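PDB 7M0O: 3-phosphoshikimate 1-carboxyvinyltransferase, which probably transfers the enolpyruvyl group of phosphoenolpyruvate to the 5-hydroxyl of shikimate-3-phosphate, releasing phosphate, in the sixth step of chorismate biosynthesis. Local coordinates for residues Phe229-Ala234 / Leu255-Val260; Met264-Ser269 / Thr275-Thr280; Leu286-Arg291 / Pro298-Ile303. One frame throughout, in Å; residues are numbered along the deposited sequence. Where two conformers were deposited one is given.

Interaction 1 of 3, residues Phe229-Ala234 / Leu255-Val260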
loop_
_atom_site.group_PDB
_atom_site.type_symbol
_atom_site.label_atom_id
_atom_site.label_comp_id
_atom_site.label_asym_id
_atom_site.label_seq_id
_atom_site.Cartn_x
_atom_site.Cartn_y
_atom_site.Cartn_z
ATOM N N PHE A 229 -11.313 -6.443 9.928
ATOM C CA PHE A 229 -11.304 -7.636 10.761
ATOM C C PHE A 229 -11.138 -7.252 12.232
ATOM O O PHE A 229 -11.820 -7.807 13.099
ATOM C CB PHE A 229 -10.220 -8.601 10.246
ATOM C CG PHE A 229 -10.499 -9.116 8.843
ATOM C CD1 PHE A 229 -11.063 -10.365 8.643
ATOM C CD2 PHE A 229 -10.275 -8.313 7.736
ATOM C CE1 PHE A 229 -11.362 -10.821 7.355
ATOM C CE2 PHE A 229 -10.592 -8.743 6.462
ATOM C CZ PHE A 229 -11.136 -10.012 6.269
ATOM N N PHE A 230 -10.319 -6.230 12.505
ATOM C CA PHE A 230 -10.225 -5.668 13.849
ATOM C C PHE A 230 -11.580 -5.122 14.320
ATOM O O PHE A 230 -11.969 -5.322 15.476
ATOM C CB PHE A 230 -9.174 -4.553 13.884
ATOM C CG PHE A 230 -7.727 -5.017 13.814
ATOM C CD1 PHE A 230 -7.286 -6.165 14.457
ATOM C CD2 PHE A 230 -6.802 -4.252 13.139
ATOM C CE1 PHE A 230 -5.930 -6.540 14.394
ATOM C CE2 PHE A 230 -5.452 -4.611 13.080
ATOM C CZ PHE A 230 -5.024 -5.752 13.709
ATOM N N ALA A 231 -12.298 -4.397 13.447
ATOM C CA ALA A 231 -13.606 -3.840 13.806
ATOM C C ALA A 231 -14.629 -4.929 14.117
ATOM O O ALA A 231 -15.427 -4.792 15.060
ATOM C CB ALA A 231 -14.130 -2.954 12.677
ATOM N N ALA A 232 -14.649 -5.993 13.318
ATOM C CA ALA A 232 -15.550 -7.117 13.583
ATOM C C ALA A 232 -15.328 -7.681 14.985
ATOM O O ALA A 232 -16.290 -8.001 15.704
ATOM C CB ALA A 232 -15.342 -8.205 12.525
ATOM N N ALA A 233 -14.062 -7.779 15.412
ATOM C CA ALA A 233 -13.787 -8.295 16.749
ATOM C C ALA A 233 -14.257 -7.324 17.826
ATOM O O ALA A 233 -14.827 -7.742 18.835
ATOM C CB ALA A 233 -12.294 -8.588 16.902
ATOM N N ALA A 234 -14.034 -6.023 17.631
ATOM C CA ALA A 234 -14.420 -5.039 18.646
ATOM C C ALA A 234 -15.932 -5.003 18.830
ATOM O O ALA A 234 -16.432 -4.745 19.938
ATOM C CB ALA A 234 -13.904 -3.654 18.245
ATOM N N LEU A 255 -2.772 1.206 11.044
ATOM C CA LEU A 255 -2.816 0.438 12.293
ATOM C C LEU A 255 -3.342 1.290 13.444
ATOM O O LEU A 255 -3.941 0.756 14.380
ATOM C CB LEU A 255 -1.433 -0.136 12.643
ATOM C CG LEU A 255 -1.450 -1.114 13.835
ATOM C CD1 LEU A 255 -2.385 -2.289 13.557
ATOM C CD2 LEU A 255 -0.073 -1.664 14.146
ATOM N N GLY A 256 -3.157 2.611 13.389
ATOM C CA GLY A 256 -3.710 3.496 14.412
ATOM C C GLY A 256 -5.222 3.416 14.572
ATOM O O GLY A 256 -5.758 3.940 15.560
ATOM N N PHE A 257 -5.925 2.786 13.634
ATOM C CA PHE A 257 -7.344 2.554 13.827
ATOM C C PHE A 257 -7.606 1.777 15.117
ATOM O O PHE A 257 -8.633 1.986 15.773
ATOM C CB PHE A 257 -7.919 1.837 12.598
ATOM C CG PHE A 257 -9.388 1.498 12.710
ATOM C CD1 PHE A 257 -10.352 2.499 12.650
ATOM C CD2 PHE A 257 -9.806 0.178 12.852
ATOM C CE1 PHE A 257 -11.695 2.198 12.729
ATOM C CE2 PHE A 257 -11.139 -0.142 12.941
ATOM C CZ PHE A 257 -12.102 0.866 12.891
ATOM N N VAL A 258 -6.689 0.885 15.522
ATOM C CA VAL A 258 -6.998 0.078 16.705
ATOM C C VAL A 258 -6.947 0.906 17.983
ATOM O O VAL A 258 -7.561 0.521 18.983
ATOM C CB VAL A 258 -6.088 -1.164 16.846
ATOM C CG1 VAL A 258 -6.151 -2.040 15.606
ATOM C CG2 VAL A 258 -4.641 -0.778 17.183
ATOM N N ASP A 259 -6.236 2.034 17.976
ATOM C CA ASP A 259 -6.248 2.925 19.130
ATOM C C ASP A 259 -7.623 3.560 19.314
ATOM O O ASP A 259 -8.031 3.830 20.449
ATOM C CB ASP A 259 -5.163 3.997 18.971
ATOM C CG ASP A 259 -3.764 3.408 18.935
ATOM O OD1 ASP A 259 -3.506 2.458 19.697
ATOM O OD2 ASP A 259 -2.919 3.887 18.139
ATOM N N VAL A 260 -8.352 3.775 18.210
ATOM C CA VAL A 260 -9.750 4.208 18.277
ATOM C C VAL A 260 -10.617 3.110 18.885
ATOM O O VAL A 260 -11.463 3.367 19.747
ATOM C CB VAL A 260 -10.255 4.607 16.879
ATOM C CG1 VAL A 260 -11.717 5.052 16.956
ATOM C CG2 VAL A 260 -9.388 5.734 16.283
#

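Interaction 2 of 3, residues Met264-Ser269 / Thr275-Thr280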
loop_
_atom_site.group_PDB
_atom_site.type_symbol
_atom_site.label_atom_id
_atom_site.label_comp_id
_atom_site.label_asym_id
_atom_site.label_seq_id
_atom_site.Cartn_x
_atom_site.Cartn_y
_atom_site.Cartn_z
ATOM N N MET A 264 -13.006 3.050 22.381
ATOM C CA MET A 264 -14.387 2.598 22.484
ATOM C C MET A 264 -14.560 1.475 23.499
ATOM O O MET A 264 -15.695 1.072 23.768
ATOM C CB MET A 264 -14.892 2.151 21.104
ATOM C CG MET A 264 -14.729 3.237 20.049
ATOM S SD MET A 264 -15.375 2.785 18.425
ATOM C CE MET A 264 -17.135 3.068 18.681
ATOM N N GLY A 265 -13.474 0.930 24.036
ATOM C CA GLY A 265 -13.568 -0.072 25.085
ATOM C C GLY A 265 -13.190 -1.479 24.681
ATOM O O GLY A 265 -13.285 -2.392 25.518
ATOM N N ALA A 266 -12.768 -1.691 23.435
ATOM C CA ALA A 266 -12.219 -2.984 23.048
ATOM C C ALA A 266 -10.898 -3.210 23.770
ATOM O O ALA A 266 -10.222 -2.263 24.174
ATOM C CB ALA A 266 -12.014 -3.048 21.529
ATOM N N GLU A 267 -10.534 -4.488 23.952
ATOM C CA GLU A 267 -9.224 -4.854 24.489
ATOM C C GLU A 267 -8.251 -4.947 23.315
ATOM O O GLU A 267 -8.408 -5.802 22.437
ATOM C CB GLU A 267 -9.296 -6.177 25.256
ATOM C CG GLU A 267 -9.823 -6.040 26.679
ATOM C CD GLU A 267 -10.148 -7.381 27.333
ATOM O OE1 GLU A 267 -9.846 -8.440 26.742
ATOM O OE2 GLU A 267 -10.720 -7.370 28.444
ATOM N N VAL A 268 -7.286 -4.031 23.267
ATOM C CA VAL A 268 -6.359 -3.939 22.148
ATOM C C VAL A 268 -4.946 -4.129 22.663
ATOM O O VAL A 268 -4.479 -3.352 23.506
ATOM C CB VAL A 268 -6.473 -2.596 21.420
ATOM C CG1 VAL A 268 -5.413 -2.505 20.314
ATOM C CG2 VAL A 268 -7.876 -2.442 20.863
ATOM N N SER A 269 -4.248 -5.128 22.122
ATOM C CA SER A 269 -2.861 -5.399 22.490
ATOM C C SER A 269 -2.008 -5.317 21.230
ATOM O O SER A 269 -2.123 -6.160 20.334
ATOM C CB SER A 269 -2.709 -6.761 23.168
ATOM O OG SER A 269 -1.378 -6.938 23.639
ATOM N N THR A 275 -0.797 -7.909 16.557
ATOM C CA THR A 275 -1.801 -7.085 17.228
ATOM C C THR A 275 -3.061 -7.901 17.430
ATOM O O THR A 275 -3.576 -8.487 16.475
ATOM C CB THR A 275 -2.143 -5.820 16.415
ATOM O OG1 THR A 275 -1.023 -4.935 16.441
ATOM C CG2 THR A 275 -3.335 -5.056 17.032
ATOM N N THR A 276 -3.583 -7.900 18.659
ATOM C CA THR A 276 -4.804 -8.623 18.995
ATOM C C THR A 276 -5.880 -7.635 19.431
ATOM O O THR A 276 -5.618 -6.770 20.271
ATOM C CB THR A 276 -4.543 -9.637 20.119
ATOM O OG1 THR A 276 -3.517 -10.560 19.714
ATOM C CG2 THR A 276 -5.816 -10.406 20.433
ATOM N N VAL A 277 -7.088 -7.760 18.864
ATOM C CA VAL A 277 -8.252 -6.992 19.304
ATOM C C VAL A 277 -9.293 -7.975 19.826
ATOM O O VAL A 277 -9.564 -8.990 19.183
ATOM C CB VAL A 277 -8.825 -6.131 18.164
ATOM C CG1 VAL A 277 -10.152 -5.511 18.586
ATOM C CG2 VAL A 277 -7.816 -5.039 17.809
ATOM N N ARG A 278 -9.845 -7.692 21.004
ATOM C CA ARG A 278 -10.861 -8.547 21.610
ATOM C C ARG A 278 -12.069 -7.697 21.975
ATOM O O ARG A 278 -11.925 -6.687 22.670
ATOM C CB ARG A 278 -10.316 -9.257 22.860
ATOM C CG ARG A 278 -11.313 -10.198 23.516
ATOM C CD ARG A 278 -10.724 -10.857 24.772
ATOM N NE ARG A 278 -9.524 -11.623 24.461
ATOM C CZ ARG A 278 -8.288 -11.221 24.731
ATOM N NH1 ARG A 278 -8.077 -10.047 25.321
ATOM N NH2 ARG A 278 -7.258 -11.992 24.400
ATOM N N GLY A 279 -13.251 -8.117 21.520
ATOM C CA GLY A 279 -14.481 -7.424 21.895
ATOM C C GLY A 279 -14.850 -7.676 23.352
ATOM O O GLY A 279 -14.717 -8.788 23.869
ATOM N N THR A 280 -15.322 -6.625 24.018
ATOM C CA THR A 280 -15.685 -6.698 25.430
ATOM C C THR A 280 -17.176 -6.521 25.651
ATOM O O THR A 280 -17.637 -6.667 26.787
ATOM C CB THR A 280 -14.927 -5.645 26.242
ATOM O OG1 THR A 280 -15.372 -4.338 25.871
ATOM C CG2 THR A 280 -13.433 -5.762 25.996
#

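Interaction 3 of 3, residues Leu286-Arg291 / Pro298-Ile303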
loop_
_atom_site.group_PDB
_atom_site.type_symbol
_atom_site.label_atom_id
_atom_site.label_comp_id
_atom_site.label_asym_id
_atom_site.label_seq_id
_atom_site.Cartn_x
_atom_site.Cartn_y
_atom_site.Cartn_z
ATOM N N LEU A 286 -17.761 8.336 20.900
ATOM C CA LEU A 286 -16.618 9.226 21.034
ATOM C C LEU A 286 -16.584 10.168 19.844
ATOM O O LEU A 286 -17.306 9.990 18.858
ATOM C CB LEU A 286 -15.284 8.473 21.126
ATOM C CG LEU A 286 -14.961 7.277 20.216
ATOM C CD1 LEU A 286 -14.960 7.611 18.735
ATOM C CD2 LEU A 286 -13.631 6.648 20.615
ATOM N N THR A 287 -15.716 11.162 19.958
ATOM C CA THR A 287 -15.270 11.981 18.843
ATOM C C THR A 287 -13.866 11.545 18.465
ATOM O O THR A 287 -13.000 11.432 19.335
ATOM C CB THR A 287 -15.269 13.458 19.223
ATOM O OG1 THR A 287 -16.612 13.886 19.451
ATOM C CG2 THR A 287 -14.644 14.283 18.100
ATOM N N ALA A 288 -13.633 11.320 17.172
ATOM C CA ALA A 288 -12.331 10.867 16.697
ATOM C C ALA A 288 -11.878 11.748 15.539
ATOM O O ALA A 288 -12.594 11.897 14.542
ATOM C CB ALA A 288 -12.391 9.395 16.271
ATOM N N ASN A 289 -10.698 12.338 15.674
ATOM C CA ASN A 289 -10.065 13.021 14.552
ATOM C C ASN A 289 -9.371 11.962 13.707
ATOM O O ASN A 289 -8.396 11.350 14.156
ATOM C CB ASN A 289 -9.082 14.070 15.072
ATOM C CG ASN A 289 -8.362 14.818 13.962
ATOM O OD1 ASN A 289 -7.925 14.236 12.964
ATOM N ND2 ASN A 289 -8.218 16.122 14.146
ATOM N N MET A 290 -9.871 11.724 12.484
ATOM C CA MET A 290 -9.316 10.668 11.640
ATOM C C MET A 290 -8.562 11.204 10.421
ATOM O O MET A 290 -8.424 10.502 9.416
ATOM C CB MET A 290 -10.427 9.695 11.224
ATOM C CG MET A 290 -11.031 8.965 12.431
ATOM S SD MET A 290 -12.214 7.619 12.047
ATOM C CE MET A 290 -11.117 6.235 11.701
ATOM N N ARG A 291 -8.050 12.443 10.504
ATOM C CA ARG A 291 -7.323 13.040 9.374
ATOM C C ARG A 291 -6.209 12.133 8.860
ATOM O O ARG A 291 -6.066 11.927 7.648
ATOM C CB ARG A 291 -6.743 14.400 9.768
ATOM C CG ARG A 291 -5.938 15.037 8.630
ATOM C CD ARG A 291 -5.389 16.392 9.031
ATOM N NE ARG A 291 -4.908 16.376 10.409
ATOM C CZ ARG A 291 -3.685 16.013 10.772
ATOM N NH1 ARG A 291 -2.800 15.640 9.855
ATOM N NH2 ARG A 291 -3.347 16.027 12.054
ATOM N N PRO A 298 -14.566 5.005 7.024
ATOM C CA PRO A 298 -15.780 4.200 6.806
ATOM C C PRO A 298 -15.854 3.002 7.726
ATOM O O PRO A 298 -16.961 2.597 8.098
ATOM C CB PRO A 298 -15.689 3.788 5.324
ATOM C CG PRO A 298 -14.802 4.900 4.692
ATOM C CD PRO A 298 -13.797 5.203 5.778
ATOM N N THR A 299 -14.708 2.433 8.113
ATOM C CA THR A 299 -14.725 1.295 9.023
ATOM C C THR A 299 -15.375 1.672 10.345
ATOM O O THR A 299 -16.151 0.891 10.915
ATOM C CB THR A 299 -13.298 0.781 9.242
ATOM O OG1 THR A 299 -12.626 0.692 7.980
ATOM C CG2 THR A 299 -13.333 -0.602 9.889
ATOM N N LEU A 300 -15.062 2.873 10.858
ATOM C CA LEU A 300 -15.702 3.343 12.084
ATOM C C LEU A 300 -17.167 3.703 11.848
ATOM O O LEU A 300 -18.026 3.406 12.683
ATOM C CB LEU A 300 -14.949 4.549 12.646
ATOM C CG LEU A 300 -15.588 5.133 13.923
ATOM C CD1 LEU A 300 -15.709 4.065 14.999
ATOM C CD2 LEU A 300 -14.822 6.348 14.475
ATOM N N ALA A 301 -17.466 4.376 10.741
ATOM C CA ALA A 301 -18.852 4.750 10.473
ATOM C C ALA A 301 -19.772 3.534 10.471
ATOM O O ALA A 301 -20.925 3.623 10.909
ATOM C CB ALA A 301 -18.935 5.486 9.135
ATOM N N ALA A 302 -19.271 2.387 10.025
ATOM C CA ALA A 302 -20.123 1.216 9.864
ATOM C C ALA A 302 -20.386 0.460 11.168
ATOM O O ALA A 302 -21.353 -0.308 11.220
ATOM C CB ALA A 302 -19.517 0.279 8.814
ATOM N N ILE A 303 -19.579 0.646 12.222
ATOM C CA ILE A 303 -19.883 0.055 13.535
ATOM C C ILE A 303 -20.527 1.055 14.484
ATOM O O ILE A 303 -21.050 0.645 15.534
ATOM C CB ILE A 303 -18.630 -0.573 14.199
ATOM C CG1 ILE A 303 -17.569 0.491 14.498
ATOM C CG2 ILE A 303 -18.074 -1.680 13.311
ATOM C CD1 ILE A 303 -16.394 -0.014 15.339
#

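Interaction 1 of 3, residues Phe229-Ala234 / Leu255-Val260
F230 and A231 of helix 223-235 meet L255, F257 and V258 in a buried, wholly apolar contact between that helix and the turn and helix of 255-260. The backbones stay well apart, the nearest pair being the CA atoms of F230 and V258 at 7.2 Å, and the side chains bridge the interval. F230 carries most of it. V258 lays its CG1 over one face of the F230 ring, 3.8 Å from the ring centroid and 30° off the ring normal, a CH-pi contact; the closest approach is V258 CG1 to F230 CD2 at 3.4 Å. V258 can do this because CG1 stands anti to its own carbonyl carbon (chi1 -56°). L255 reaches the same ring obliquely, its CD1 lying 3.9 Å from F230 CE2. The EPSP synthase fold is built of repeated units in which helices pack beneath small sheets, and here the CD1-CE1 side of the F230 ring touches V277 and T275 of strand 274-278. An alanine in place of F230 would take away the ring and would probably leave V258 CG1 without its aromatic partner and a gap between the two helices. Farther along, the small A231 meets F257 at its ring edge, CB to CE2 being 4.1 Å. F257 also touches T299 and L300 of helix 297-303, and its side chain lies about 9 Å from that of D295, the predicted proton acceptor.

Interaction 2 of 3, residues Met264-Ser269 / Thr275-Thr280
E267 and R278 form a salt bridge above a hydrogen-bonded pair of their own backbones. OE1 of E267 accepts a hydrogen bond from NH1 of R278 at 2.8 Å, nearly along the C-O axis and close to the guanidinium plane, although carboxylate and guanidinium planes are turned 69° from each other. The arginine gets there by keeping its side chain extended as far as CD and then bending at chi3 (-59°), which swings the guanidinium back across the glutamate. R278 NH2 has a second, weak and long, ion pair with E240 OE1. Below this, E267 N to R278 O (2.9 Å) and R278 N to E267 O bond in both directions, and S269 and T276 repeat the arrangement, S269 N meeting T276 O at 2.8 Å and 176°. These pairs flank V268 and V277, a non-hydrogen-bonded pair, so the strands form an antiparallel beta hairpin, their axes 4.7 Å apart. Where helix 257-263 ends in a Schellman motif, G265 O accepts T280 OG1 at 2.9 Å, the hydroxyl lying above the carbonyl plane. CG2 of T280 packs against E267 CG at 3.7 Å. On the other face V268 and V277 lie side by side, CG2 to CG2 4.0 Å, and both touch V258 of helix 257-263. T276 OG1 is hydrogen-bonded to T242 OG1. The chemistry therefore divides by face: charge and hydroxyls on the side of E267, S269, T276 and R278, valines toward the helices, as expected of an amphipathic sheet covering a helical layer.

Interaction 3 of 3, residues Leu286-Arg291 / Pro298-Ile303
M290 and L300 make the close part of this contact, and everything else across it is looser. The sulfur SD of M290 lies 3.8 Å from L300 CD2 and 4.2 Å from L300 CB, the two side chains crossing at a slant. The bend at chi3 (82°) turns CE of the methionine aside, toward F257, and leaves SD against L300, while CG of L300 stands anti to its backbone N (chi1 178°), carrying the isobutyl group out from helix 297-303 toward the strand. The same methyl, L300 CD2, then serves two weaker neighbours: A288 CB at 4.3 Å and L286 CD1 at 4.4 Å. One leucine thus spans three residues at alternate positions, L286, A288 and M290, which fits their lying on one side of strand 286-289 and the residue that follows it. The interface is correspondingly slight, with only 129 Å² buried in total, and the nearest CA atoms, those of A288 and L300, are 9.4 Å apart. On the solvent side the exposed T287, whose CB is directed away from the helix, and the exposed N289 take no part in the packing. There OD1 of N289 accepts the backbone N of R291 at 3.0 Å, an Asx turn that shapes the chain just after the strand, and N289 ND2 bonds D315. Strand 286-289 and helix 297-303 belong to a beta-alpha-beta unit completed by the parallel strand 311-314, whose I313 touches both M290 and L300. Helix 257-263 adds F257 beside M290, and helix 366-375 covers the helix through S371, which meets P298, T299 and A302.

In the fold
Along the chain the three contacts come in series, interaction 1 closing before interaction 2 opens and interaction 2 before interaction 3. The centres of interactions 1 and 2 lie about 7 Å apart, those of interactions 1 and 3 about 11 Å, and those of interactions 2 and 3 about 16 Å, so interaction 1 is the middle layer. Helix 257-263 leads directly into strand 267-270, and V258 O touches V268 CG2 at 3.5 Å. From the same helix, F257 CZ meets T299 CG2 of interaction 3 at 3.6 Å. M264, just after helix 257-263, also links interactions 2 and 3 by packing on L286 and L300. An antiparallel sheet, a mixed sheet and the helices between them are thereby joined in one lobe, the one that also holds D295.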